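Exo-1,3/1,4-beta-glucanase (Pseudoalteromonas sp., PDB 3RRX) probably hydrolyses 1,3- and 1,4-beta-glucosidic links from the ends of glucan chains, as a family 3 glycoside hydrolase. Local coordinates at residues T34-V39 / N332-V337; M42-I47 / V319-E324; Q311-G316 / G340-S345. The protein carries 1 engineered substitution. All coordinates share one frame; numbering follows the deposited sequence. Where two conformers were deposited one is given.

Contact 1: residues T34-V39 / N332-V337; sequences TIEQKV and NTVKQV
Chi1 of Ile35 (-71°) puts CG1 beside the backbone N and CG2 anti to it; CG2 is the branch that meets Val337, whose own CG1 stands anti likewise (chi1 174°). Ile35 CG2 and Val337 CG1 come to 3.8 Å as the two side chains slide past each other in opposite directions. Ile35 CD1 approaches the same Val337 CG1 at 3.9 Å, so one valine methyl touches two carbons of the isoleucine. One turn further along the helix, Val39 CG1 lies 3.8 Å from Thr333 CG2, methyl against methyl, and Val39 CB is 4.0 Å from Val334 CG2. The helices concerned, 35-42 and 326-338, lie on the outside of the N-terminal (alpha/beta)8-type barrel domain of family 3; their short segments run at 129° to each other, with axes 9.7 Å apart at closest approach. No hydrogen bond joins the segments. The hydroxyl of Thr333 instead bonds to Phe329 O of its own helix, leaving the methyl for Val39. The Val334 and Glu36 side chains cross at about a right angle, with Val334 CG1 4.0 Å from Glu36 OE2, an oxygen that forms a salt bridge with Lys338. At the start of helix 35-42, Thr34 and Gln37 form a capping box: Gln37 N donates to Thr34 OG1 at 3.1 Å, and Thr34 N to Gln37 OE1 at 3.0 Å.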
ATOM      1  N   THR A  34       9.808  34.667   8.000  1.00 20.24           N
ATOM      2  CA  THR A  34      10.539  34.593   9.257  1.00 19.83           C
ATOM      3  C   THR A  34      10.948  33.144   9.525  1.00 22.24           C
ATOM      4  O   THR A  34      10.431  32.221   8.893  1.00 18.02           O
ATOM      5  CB  THR A  34       9.667  35.054  10.436  1.00 18.56           C
ATOM      6  OG1 THR A  34       8.504  34.224  10.513  1.00 20.92           O
ATOM      7  CG2 THR A  34       9.225  36.518  10.265  1.00 20.16           C
ATOM      8  N   ILE A  35      11.860  32.949  10.471  1.00 19.01           N
ATOM      9  CA  ILE A  35      12.197  31.605  10.921  1.00 19.98           C
ATOM     10  C   ILE A  35      10.928  30.857  11.328  1.00 20.35           C
ATOM     11  O   ILE A  35      10.759  29.683  11.009  1.00 15.57           O
ATOM     12  CB  ILE A  35      13.174  31.642  12.115  1.00 20.82           C
ATOM     13  CG1 ILE A  35      14.564  32.093  11.651  1.00 21.84           C
ATOM     14  CG2 ILE A  35      13.257  30.275  12.795  1.00 17.24           C
ATOM     15  CD1 ILE A  35      15.539  32.337  12.792  1.00 27.37           C
ATOM     16  N   GLU A  36      10.040  31.546  12.037  1.00 16.95           N
ATOM     17  CA  GLU A  36       8.813  30.934  12.534  1.00 19.32           C
ATOM     18  C   GLU A  36       7.931  30.432  11.389  1.00 21.75           C
ATOM     19  O   GLU A  36       7.379  29.326  11.441  1.00 18.95           O
ATOM     20  CB  GLU A  36       8.029  31.939  13.390  1.00 23.76           C
ATOM     21  CG  GLU A  36       8.536  32.089  14.822  1.00 25.62           C
ATOM     22  CD  GLU A  36       9.671  33.108  14.992  1.00 31.38           C
ATOM     23  OE1 GLU A  36      10.230  33.620  13.987  1.00 24.17           O
ATOM     24  OE2 GLU A  36      10.004  33.396  16.162  1.00 36.95           O
ATOM     25  N   GLN A  37       7.787  31.256  10.358  1.00 20.06           N
ATOM     26  CA  GLN A  37       6.985  30.867   9.206  1.00 20.97           C
ATOM     27  C   GLN A  37       7.622  29.696   8.444  1.00 19.63           C
ATOM     28  O   GLN A  37       6.918  28.818   7.951  1.00 14.52           O
ATOM     29  CB  GLN A  37       6.742  32.071   8.299  1.00 21.78           C
ATOM     30  CG  GLN A  37       5.779  33.093   8.927  1.00 17.58           C
ATOM     31  CD  GLN A  37       5.943  34.496   8.372  1.00 23.52           C
ATOM     32  OE1 GLN A  37       6.854  34.763   7.590  1.00 20.80           O
ATOM     33  NE2 GLN A  37       5.057  35.406   8.783  1.00 23.09           N
ATOM     34  N   LYS A  38       8.950  29.682   8.349  1.00 16.35           N
ATOM     35  CA  LYS A  38       9.627  28.589   7.658  1.00 17.21           C
ATOM     36  C   LYS A  38       9.430  27.270   8.397  1.00 15.49           C
ATOM     37  O   LYS A  38       9.100  26.247   7.792  1.00 15.11           O
ATOM     38  CB  LYS A  38      11.117  28.894   7.490  1.00 17.35           C
ATOM     39  CG  LYS A  38      11.388  30.077   6.590  1.00 16.74           C
ATOM     40  CD  LYS A  38      12.877  30.440   6.571  1.00 15.82           C
ATOM     41  CE  LYS A  38      13.116  31.731   5.784  1.00 17.08           C
ATOM     42  NZ  LYS A  38      14.573  32.063   5.664  1.00 19.45           N
ATOM     43  N   VAL A  39       9.610  27.295   9.713  1.00 13.25           N
ATOM     44  CA  VAL A  39       9.442  26.082  10.498  1.00 15.71           C
ATOM     45  C   VAL A  39       7.998  25.559  10.407  1.00 17.31           C
ATOM     46  O   VAL A  39       7.771  24.352  10.333  1.00 13.42           O
ATOM     47  CB  VAL A  39       9.886  26.282  11.962  1.00 14.42           C
ATOM     48  CG1 VAL A  39       9.558  25.052  12.791  1.00 14.80           C
ATOM     49  CG2 VAL A  39      11.409  26.584  12.023  1.00 15.35           C
ATOM     50  N   ASN A 332      10.004  24.081  19.931  1.00 16.09           N
ATOM     51  CA  ASN A 332      11.365  23.586  20.148  1.00 15.09           C
ATOM     52  C   ASN A 332      12.254  23.763  18.928  1.00 18.65           C
ATOM     53  O   ASN A 332      13.417  24.150  19.051  1.00 11.80           O
ATOM     54  CB  ASN A 332      11.364  22.120  20.581  1.00 15.76           C
ATOM     55  CG  ASN A 332      10.885  21.947  22.007  1.00 22.76           C
ATOM     56  OD1 ASN A 332      11.028  22.854  22.829  1.00 24.41           O
ATOM     57  ND2 ASN A 332      10.299  20.794  22.308  1.00 16.76           N
ATOM     58  N   THR A 333      11.709  23.480  17.749  1.00 12.21           N
ATOM     59  CA  THR A 333      12.488  23.580  16.516  1.00 14.59           C
ATOM     60  C   THR A 333      12.889  25.035  16.238  1.00 17.01           C
ATOM     61  O   THR A 333      14.002  25.318  15.791  1.00 13.18           O
ATOM     62  CB  THR A 333      11.719  22.972  15.321  1.00 13.85           C
ATOM     63  OG1 THR A 333      11.444  21.592  15.595  1.00 13.21           O
ATOM     64  CG2 THR A 333      12.544  23.055  14.054  1.00 17.88           C
ATOM     65  N   VAL A 334      11.982  25.965  16.515  1.00 17.76           N
ATOM     66  CA  VAL A 334      12.305  27.374  16.329  1.00 16.09           C
ATOM     67  C   VAL A 334      13.473  27.775  17.230  1.00 15.74           C
ATOM     68  O   VAL A 334      14.385  28.470  16.795  1.00 15.62           O
ATOM     69  CB  VAL A 334      11.091  28.278  16.614  1.00 17.98           C
ATOM     70  CG1 VAL A 334      11.513  29.737  16.688  1.00 18.86           C
ATOM     71  CG2 VAL A 334      10.017  28.079  15.547  1.00 16.83           C
ATOM     72  N   LYS A 335      13.443  27.335  18.482  1.00 16.28           N
ATOM     73  CA  LYS A 335      14.516  27.669  19.421  1.00 20.61           C
ATOM     74  C   LYS A 335      15.850  27.066  18.997  1.00 21.28           C
ATOM     75  O   LYS A 335      16.915  27.645  19.246  1.00 17.91           O
ATOM     76  CB  LYS A 335      14.169  27.202  20.837  1.00 20.12           C
ATOM     77  CG  LYS A 335      13.011  27.964  21.470  1.00 21.71           C
ATOM     78  CD  LYS A 335      12.934  27.710  22.967  1.00 24.85           C
ATOM     79  CE  LYS A 335      11.849  28.560  23.612  1.00 28.75           C
ATOM     80  NZ  LYS A 335      10.499  28.261  23.048  1.00 31.00           N
ATOM     81  N   GLN A 336      15.789  25.895  18.367  1.00 14.32           N
ATOM     82  CA  GLN A 336      16.991  25.221  17.907  1.00 15.25           C
ATOM     83  C   GLN A 336      17.603  25.951  16.719  1.00 15.66           C
ATOM     84  O   GLN A 336      18.820  26.055  16.608  1.00 15.42           O
ATOM     85  CB  GLN A 336      16.688  23.757  17.556  1.00 14.76           C
ATOM     86  CG  GLN A 336      16.590  22.861  18.778  1.00 15.15           C
ATOM     87  CD  GLN A 336      16.240  21.421  18.430  1.00 17.93           C
ATOM     88  OE1 GLN A 336      15.349  21.166  17.618  1.00 14.46           O
ATOM     89  NE2 GLN A 336      16.939  20.476  19.049  1.00 13.54           N
ATOM     90  N   VAL A 337      16.762  26.468  15.836  1.00 14.54           N
ATOM     91  CA  VAL A 337      17.271  27.273  14.736  1.00 13.26           C
ATOM     92  C   VAL A 337      17.925  28.548  15.285  1.00 15.78           C
ATOM     93  O   VAL A 337      19.020  28.933  14.861  1.00 15.91           O
ATOM     94  CB  VAL A 337      16.154  27.664  13.743  1.00 17.50           C
ATOM     95  CG1 VAL A 337      16.707  28.627  12.693  1.00 15.33           C
ATOM     96  CG2 VAL A 337      15.555  26.410  13.085  1.00 15.62           C
TER

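Contact 2: residues M42-I47 / V319-E324; sequences MIQPEI and VIMVPE
Backbone hydrogen bonds between Met42-Glu46 and Ile320-Pro323 carry most of the pairing. Ile320 N donates to Met42 O at 2.7 Å, and Gln44 N returns a bond to Ile320 O at 3.0 Å. Gln44 O then accepts Val322 N at 3.1 Å, so Gln44 is gripped through both its N and its O, in the alternation of a parallel pair. Beyond the regular strands the two chains stay together through Glu46 N and Pro323 O, 3.1 Å apart. Met42 O has a second visitor, the CA of Val319, in a CA-H...O contact of 3.3 Å.

Side-chain packing follows the two faces of the pair. Gln44 sends CG anti to its backbone N (chi1 -177°) and continues extended, which lays it alongside Met321, both pointing the same way. Gln44 OE1 there lies against the methionine chain, 3.5 Å from Met321 CG, while Gln44 NE2 is hydrogen-bonded to Ser62 OG. Nearer the backbone, Gln44 CB also rests on Val319 CG1. Past the strands Glu46 CB presses closely on Pro323 CB, at 3.3 Å. The Glu46 chain then bends at chi2 (-86°), and its carboxylate turns away to the backbone N of Gly48. On the other face Ile320 meets Phe329 of helix 326-338, and in one of its two conformers Ile43 does so too, its CG2 also touching Val322 CG1.

Backbone bonds continue outward from both chains, from Pro45 and Ile47 to Leu64 and from Val319 to Val291 and Ser293. Strand 43-44 thus flanks strand 62-65, strand 320-321 flanks strand 290-292, and their parallel union of first and last strand closes the eight-stranded barrel characteristic of the TIM-barrel domain of family 3.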
ATOM      1  N   MET A  42       7.286  23.124   7.785  1.00 12.44           N
ATOM      2  CA  MET A  42       7.941  21.819   7.947  1.00 14.05           C
ATOM      3  C   MET A  42       7.243  20.873   8.924  1.00 13.65           C
ATOM      4  O   MET A  42       7.651  19.719   9.084  1.00 16.34           O
ATOM      5  CB  MET A  42       9.391  22.028   8.425  1.00 12.73           C
ATOM      6  CG  MET A  42      10.239  22.906   7.519  1.00 12.62           C
ATOM      7  SD  MET A  42      11.874  23.261   8.225  1.00 14.19           S
ATOM      8  CE  MET A  42      12.585  21.606   8.311  1.00 11.16           C
ATOM      9  N   ILE A  43       6.211  21.361   9.605  1.00 14.69           N
ATOM     10  CA  ILE A  43       5.529  20.591  10.640  0.50 13.06           C
ATOM     11  C   ILE A  43       4.165  20.097  10.157  1.00 12.80           C
ATOM     12  O   ILE A  43       3.398  20.874   9.589  1.00 15.40           O
ATOM     13  CB  ILE A  43       5.311  21.441  11.919  0.50 14.40           C
ATOM     14  CG1 ILE A  43       6.621  22.099  12.362  0.50 15.86           C
ATOM     15  CG2 ILE A  43       4.725  20.587  13.040  0.50 14.91           C
ATOM     16  CD1 ILE A  43       7.773  21.125  12.538  0.50 13.74           C
ATOM     17  N   GLN A  44       3.872  18.818  10.393  1.00 11.15           N
ATOM     18  CA  GLN A  44       2.606  18.211   9.971  1.00 12.46           C
ATOM     19  C   GLN A  44       1.820  17.576  11.117  1.00 11.30           C
ATOM     20  O   GLN A  44       2.141  16.462  11.545  1.00 11.97           O
ATOM     21  CB  GLN A  44       2.856  17.125   8.923  1.00 13.33           C
ATOM     22  CG  GLN A  44       1.573  16.488   8.388  1.00 11.25           C
ATOM     23  CD  GLN A  44       1.860  15.319   7.466  1.00 11.87           C
ATOM     24  OE1 GLN A  44       1.900  14.167   7.901  1.00 13.18           O
ATOM     25  NE2 GLN A  44       2.072  15.609   6.192  1.00 13.27           N
ATOM     26  N   PRO A  45       0.772  18.273  11.590  1.00 11.71           N
ATOM     27  CA  PRO A  45      -0.195  17.773  12.577  1.00 14.16           C
ATOM     28  C   PRO A  45      -1.158  16.782  11.924  1.00 13.97           C
ATOM     29  O   PRO A  45      -1.243  16.738  10.696  1.00 15.21           O
ATOM     30  CB  PRO A  45      -0.986  19.035  12.971  1.00 13.38           C
ATOM     31  CG  PRO A  45      -0.211  20.200  12.402  1.00 18.55           C
ATOM     32  CD  PRO A  45       0.493  19.670  11.211  1.00 13.97           C
ATOM     33  N   GLU A  46      -1.883  16.024  12.741  1.00 13.83           N
ATOM     34  CA  GLU A  46      -2.871  15.071  12.258  1.00 13.95           C
ATOM     35  C   GLU A  46      -4.265  15.495  12.759  1.00 19.51           C
ATOM     36  O   GLU A  46      -4.398  16.058  13.854  1.00 16.21           O
ATOM     37  CB  GLU A  46      -2.505  13.669  12.744  1.00 13.42           C
ATOM     38  CG  GLU A  46      -3.191  12.528  12.002  1.00 15.60           C
ATOM     39  CD  GLU A  46      -4.549  12.194  12.573  1.00 21.57           C
ATOM     40  OE1 GLU A  46      -4.760  12.438  13.781  1.00 18.92           O
ATOM     41  OE2 GLU A  46      -5.399  11.683  11.813  1.00 23.94           O
ATOM     42  N   ILE A  47      -5.299  15.236  11.960  1.00 17.39           N
ATOM     43  CA  ILE A  47      -6.626  15.790  12.236  1.00 18.06           C
ATOM     44  C   ILE A  47      -7.266  15.327  13.547  1.00 18.11           C
ATOM     45  O   ILE A  47      -8.168  15.981  14.061  1.00 20.76           O
ATOM     46  CB  ILE A  47      -7.619  15.560  11.074  1.00 17.38           C
ATOM     47  CG1 ILE A  47      -7.947  14.073  10.925  1.00 18.96           C
ATOM     48  CG2 ILE A  47      -7.086  16.168   9.769  1.00 15.40           C
ATOM     49  CD1 ILE A  47      -8.995  13.806   9.864  1.00 22.22           C
ATOM     50  N   VAL A 319       9.883  17.487   6.045  1.00 10.68           N
ATOM     51  CA  VAL A 319       8.576  17.630   6.687  1.00 11.85           C
ATOM     52  C   VAL A 319       8.426  16.577   7.777  1.00 11.11           C
ATOM     53  O   VAL A 319       8.627  15.383   7.535  1.00 12.63           O
ATOM     54  CB  VAL A 319       7.393  17.520   5.676  1.00 11.00           C
ATOM     55  CG1 VAL A 319       6.034  17.508   6.425  1.00 10.42           C
ATOM     56  CG2 VAL A 319       7.446  18.667   4.654  1.00 12.49           C
ATOM     57  N   ILE A 320       8.094  17.022   8.982  1.00 12.76           N
ATOM     58  CA  ILE A 320       8.042  16.119  10.126  1.00 13.05           C
ATOM     59  C   ILE A 320       6.610  15.677  10.421  1.00 10.56           C
ATOM     60  O   ILE A 320       5.743  16.508  10.696  1.00 12.34           O
ATOM     61  CB  ILE A 320       8.647  16.768  11.385  1.00 13.21           C
ATOM     62  CG1 ILE A 320      10.127  17.087  11.149  1.00 13.62           C
ATOM     63  CG2 ILE A 320       8.516  15.826  12.577  1.00 12.52           C
ATOM     64  CD1 ILE A 320      11.006  15.856  11.173  1.00 16.90           C
ATOM     65  N   MET A 321       6.368  14.371  10.345  1.00 10.56           N
ATOM     66  CA  MET A 321       5.046  13.826  10.652  1.00 11.48           C
ATOM     67  C   MET A 321       4.971  13.683  12.165  1.00 12.59           C
ATOM     68  O   MET A 321       5.442  12.705  12.723  1.00 13.01           O
ATOM     69  CB  MET A 321       4.840  12.467   9.967  1.00 10.29           C
ATOM     70  CG  MET A 321       3.398  11.889  10.073  1.00 11.58           C
ATOM     71  SD  MET A 321       3.221  10.306   9.214  1.00 15.20           S
ATOM     72  CE  MET A 321       3.424  10.826   7.511  1.00 12.32           C
ATOM     73  N   VAL A 322       4.397  14.681  12.824  1.00 11.78           N
ATOM     74  CA  VAL A 322       4.289  14.672  14.274  1.00 11.25           C
ATOM     75  C   VAL A 322       2.817  14.925  14.620  1.00 15.12           C
ATOM     76  O   VAL A 322       2.392  16.047  14.911  1.00 13.22           O
ATOM     77  CB  VAL A 322       5.294  15.666  14.935  1.00 13.54           C
ATOM     78  CG1 VAL A 322       5.210  17.066  14.292  1.00 14.03           C
ATOM     79  CG2 VAL A 322       5.115  15.721  16.458  1.00 15.01           C
ATOM     80  N   PRO A 323       2.017  13.859  14.539  1.00 12.05           N
ATOM     81  CA  PRO A 323       0.553  13.994  14.533  1.00 14.52           C
ATOM     82  C   PRO A 323      -0.028  14.664  15.781  1.00 12.88           C
ATOM     83  O   PRO A 323      -0.989  15.435  15.668  1.00 15.06           O
ATOM     84  CB  PRO A 323       0.063  12.541  14.412  1.00 14.97           C
ATOM     85  CG  PRO A 323       1.234  11.678  14.747  1.00 14.63           C
ATOM     86  CD  PRO A 323       2.457  12.464  14.357  1.00 13.69           C
ATOM     87  N   GLU A 324       0.556  14.387  16.940  1.00 14.80           N
ATOM     88  CA  GLU A 324      -0.009  14.809  18.218  1.00 16.15           C
ATOM     89  C   GLU A 324       0.791  15.916  18.905  1.00 17.44           C
ATOM     90  O   GLU A 324       0.214  16.830  19.500  1.00 16.21           O
ATOM     91  CB  GLU A 324      -0.125  13.602  19.160  1.00 18.65           C
ATOM     92  CG  GLU A 324      -0.591  13.967  20.560  1.00 20.55           C
ATOM     93  CD  GLU A 324      -0.840  12.759  21.445  1.00 25.46           C
ATOM     94  OE1 GLU A 324      -0.449  11.633  21.069  1.00 22.12           O
ATOM     95  OE2 GLU A 324      -1.432  12.945  22.529  1.00 24.84           O
TER

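Contact 3: residues Q311-G316 / G340-S345; sequences QAINAG and GVIAES
On the outside of the barrel domain, the last turn of helix 310-315 is tied to the connection between helices 326-338 and 344-361, with Asn314 facing Val341, Ile342 and Ala343. Gly316 and Gly340, each at positive phi, close Schellman motifs at the ends of helices 310-315 and 326-338. The polar link is the amide of Asn314. Its CG sits beside the backbone N and opposite the carbonyl carbon (chi1 -69°), which directs the amide across to the turn. Asn314 ND2 donates to Val341 O over 3.1 Å, approaching in the carbonyl plane and along a fairly straight path (156° at the hydrogen). The acceptor lies slightly off the plane of the Asn314 amide, by 15°. Asn314 OD1 accepts a hydrogen bond from a water at 2.7 Å, and that water in turn accepts from Ala343 N, the N-cap residue of helix 344-361, at 2.9 Å. The same OD1 rests 3.8 Å from Ile342 CG2.

Beside this polar bridge, Ile313 and Ile342 cross at about a right angle: Ile313 CG2 and Ile342 CG2 meet at 4.1 Å, as do Ile313 CD1 and Ile342 CD1. Ile342 packs further on Val337 and Ile313 on Thr333, both of helix 326-338, while Arg346 NH1 binds Ile313 O.

A leucine in place of Asn314 would probably leave Val341 O without its amide donor and the bridging water without the acceptor that holds it. One amide thus serves two backbone groups, a carbonyl directly through its N-H and an N-H indirectly through water, and with both its oxygen and its nitrogen engaged its flip state is well determined.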
ATOM      1  N   GLN A 311      18.162  16.337  14.843  1.00 11.67           N
ATOM      2  CA  GLN A 311      18.989  15.392  14.090  1.00 13.80           C
ATOM      3  C   GLN A 311      18.295  14.902  12.812  1.00 14.78           C
ATOM      4  O   GLN A 311      18.927  14.782  11.767  1.00 13.96           O
ATOM      5  CB  GLN A 311      19.431  14.206  14.955  1.00 18.26           C
ATOM      6  CG  GLN A 311      20.236  13.132  14.186  1.00 22.23           C
ATOM      7  CD  GLN A 311      21.588  13.643  13.669  1.00 33.12           C
ATOM      8  OE1 GLN A 311      22.485  13.963  14.451  1.00 33.02           O
ATOM      9  NE2 GLN A 311      21.732  13.724  12.346  1.00 29.44           N
ATOM     10  N   ALA A 312      16.997  14.631  12.889  1.00 11.81           N
ATOM     11  CA  ALA A 312      16.280  14.156  11.704  1.00 14.00           C
ATOM     12  C   ALA A 312      16.237  15.254  10.649  1.00 12.12           C
ATOM     13  O   ALA A 312      16.472  15.008   9.464  1.00 13.97           O
ATOM     14  CB  ALA A 312      14.855  13.719  12.069  1.00 11.25           C
ATOM     15  N   ILE A 313      15.926  16.467  11.089  1.00 11.00           N
ATOM     16  CA  ILE A 313      15.916  17.607  10.193  1.00 11.28           C
ATOM     17  C   ILE A 313      17.293  17.791   9.560  1.00 13.98           C
ATOM     18  O   ILE A 313      17.410  17.900   8.336  1.00 13.06           O
ATOM     19  CB  ILE A 313      15.450  18.883  10.914  1.00 12.39           C
ATOM     20  CG1 ILE A 313      13.960  18.752  11.260  1.00 12.04           C
ATOM     21  CG2 ILE A 313      15.687  20.118  10.038  1.00 11.21           C
ATOM     22  CD1 ILE A 313      13.426  19.856  12.152  1.00 12.34           C
ATOM     23  N   ASN A 314      18.337  17.790  10.388  1.00 13.18           N
ATOM     24  CA  ASN A 314      19.702  17.941   9.891  1.00 14.57           C
ATOM     25  C   ASN A 314      20.136  16.801   8.974  1.00 15.48           C
ATOM     26  O   ASN A 314      20.971  16.994   8.086  1.00 15.27           O
ATOM     27  CB  ASN A 314      20.691  18.087  11.054  1.00 14.47           C
ATOM     28  CG  ASN A 314      20.536  19.409  11.779  1.00 14.37           C
ATOM     29  OD1 ASN A 314      20.034  20.380  11.210  1.00 13.51           O
ATOM     30  ND2 ASN A 314      20.948  19.450  13.044  1.00 13.07           N
ATOM     31  N   ALA A 315      19.574  15.616   9.198  1.00 11.41           N
ATOM     32  CA  ALA A 315      19.898  14.452   8.374  1.00 12.06           C
ATOM     33  C   ALA A 315      19.295  14.572   6.975  1.00 13.23           C
ATOM     34  O   ALA A 315      19.739  13.904   6.049  1.00 15.87           O
ATOM     35  CB  ALA A 315      19.411  13.152   9.053  1.00 10.79           C
ATOM     36  N   GLY A 316      18.276  15.414   6.826  1.00 14.13           N
ATOM     37  CA  GLY A 316      17.659  15.604   5.521  1.00 10.21           C
ATOM     38  C   GLY A 316      16.144  15.457   5.471  1.00 13.31           C
ATOM     39  O   GLY A 316      15.556  15.539   4.390  1.00 12.37           O
ATOM     40  N   GLY A 340      21.226  28.026  16.692  1.00 15.30           N
ATOM     41  CA  GLY A 340      22.231  27.710  15.694  1.00 14.44           C
ATOM     42  C   GLY A 340      22.511  26.234  15.456  1.00 15.03           C
ATOM     43  O   GLY A 340      23.409  25.893  14.681  1.00 15.77           O
ATOM     44  N   VAL A 341      21.764  25.343  16.101  1.00 14.72           N
ATOM     45  CA  VAL A 341      22.054  23.908  15.947  1.00 15.02           C
ATOM     46  C   VAL A 341      21.267  23.270  14.798  1.00 17.53           C
ATOM     47  O   VAL A 341      21.485  22.112  14.448  1.00 16.78           O
ATOM     48  CB  VAL A 341      21.852  23.128  17.256  1.00 16.06           C
ATOM     49  CG1 VAL A 341      22.776  23.696  18.338  1.00 13.46           C
ATOM     50  CG2 VAL A 341      20.377  23.171  17.707  1.00 13.59           C
ATOM     51  N   ILE A 342      20.346  24.037  14.230  1.00 14.10           N
ATOM     52  CA  ILE A 342      19.781  23.732  12.923  1.00 13.32           C
ATOM     53  C   ILE A 342      20.056  24.963  12.060  1.00 15.73           C
ATOM     54  O   ILE A 342      19.580  26.054  12.371  1.00 15.22           O
ATOM     55  CB  ILE A 342      18.254  23.492  12.975  1.00 14.37           C
ATOM     56  CG1 ILE A 342      17.898  22.263  13.823  1.00 12.90           C
ATOM     57  CG2 ILE A 342      17.692  23.340  11.551  1.00 13.59           C
ATOM     58  CD1 ILE A 342      16.366  22.061  13.980  1.00 11.90           C
ATOM     59  N   ALA A 343      20.817  24.793  10.984  1.00 16.03           N
ATOM     60  CA  ALA A 343      21.226  25.927  10.153  1.00 18.50           C
ATOM     61  C   ALA A 343      20.054  26.528   9.382  1.00 19.32           C
ATOM     62  O   ALA A 343      19.154  25.810   8.955  1.00 15.39           O
ATOM     63  CB  ALA A 343      22.336  25.511   9.190  1.00 18.84           C
ATOM     64  N   GLU A 344      20.062  27.845   9.201  1.00 15.46           N
ATOM     65  CA  GLU A 344      19.002  28.480   8.434  1.00 18.72           C
ATOM     66  C   GLU A 344      19.000  27.978   6.992  1.00 17.44           C
ATOM     67  O   GLU A 344      17.943  27.867   6.364  1.00 16.94           O
ATOM     68  CB  GLU A 344      19.119  30.006   8.483  1.00 22.45           C
ATOM     69  CG  GLU A 344      18.593  30.608   9.764  1.00 20.71           C
ATOM     70  CD  GLU A 344      18.632  32.128   9.759  1.00 37.87           C
ATOM     71  OE1 GLU A 344      19.482  32.705  10.472  1.00 38.34           O
ATOM     72  OE2 GLU A 344      17.812  32.742   9.045  1.00 32.45           O
ATOM     73  N   SER A 345      20.184  27.655   6.481  1.00 15.22           N
ATOM     74  CA  SER A 345      20.301  27.095   5.140  1.00 16.66           C
ATOM     75  C   SER A 345      19.549  25.764   5.035  1.00 18.31           C
ATOM     76  O   SER A 345      19.013  25.418   3.973  1.00 16.88           O
ATOM     77  CB  SER A 345      21.775  26.910   4.757  1.00 18.86           C
ATOM     78  OG  SER A 345      22.412  25.926   5.557  1.00 19.19           O
TER
HETATM   79  O   HOH W   1      21.804  22.162  10.121  1.00 16.61           O

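In the fold
All three contacts belong to the N-terminal barrel domain and lie on the same side of the chain's centre. Contact 2 is the barrel closure; contacts 1 and 3 pack elements outside it, their centres about 11 Å apart, and contact 2's centre is about 15 Å from contact 1 and about 17 Å from contact 3. Helix 35-42 runs straight into strand 43-44; more than 260 residues later helix 310-315, strand 320-321, helix 326-338 and helix 344-361 follow in turn, so the start and end of the domain meet in both layers. Ile313 joins them: its CG2 lies 3.8 Å from Met42 CE, and its CD1 lies 3.8 Å from Thr333 CG2.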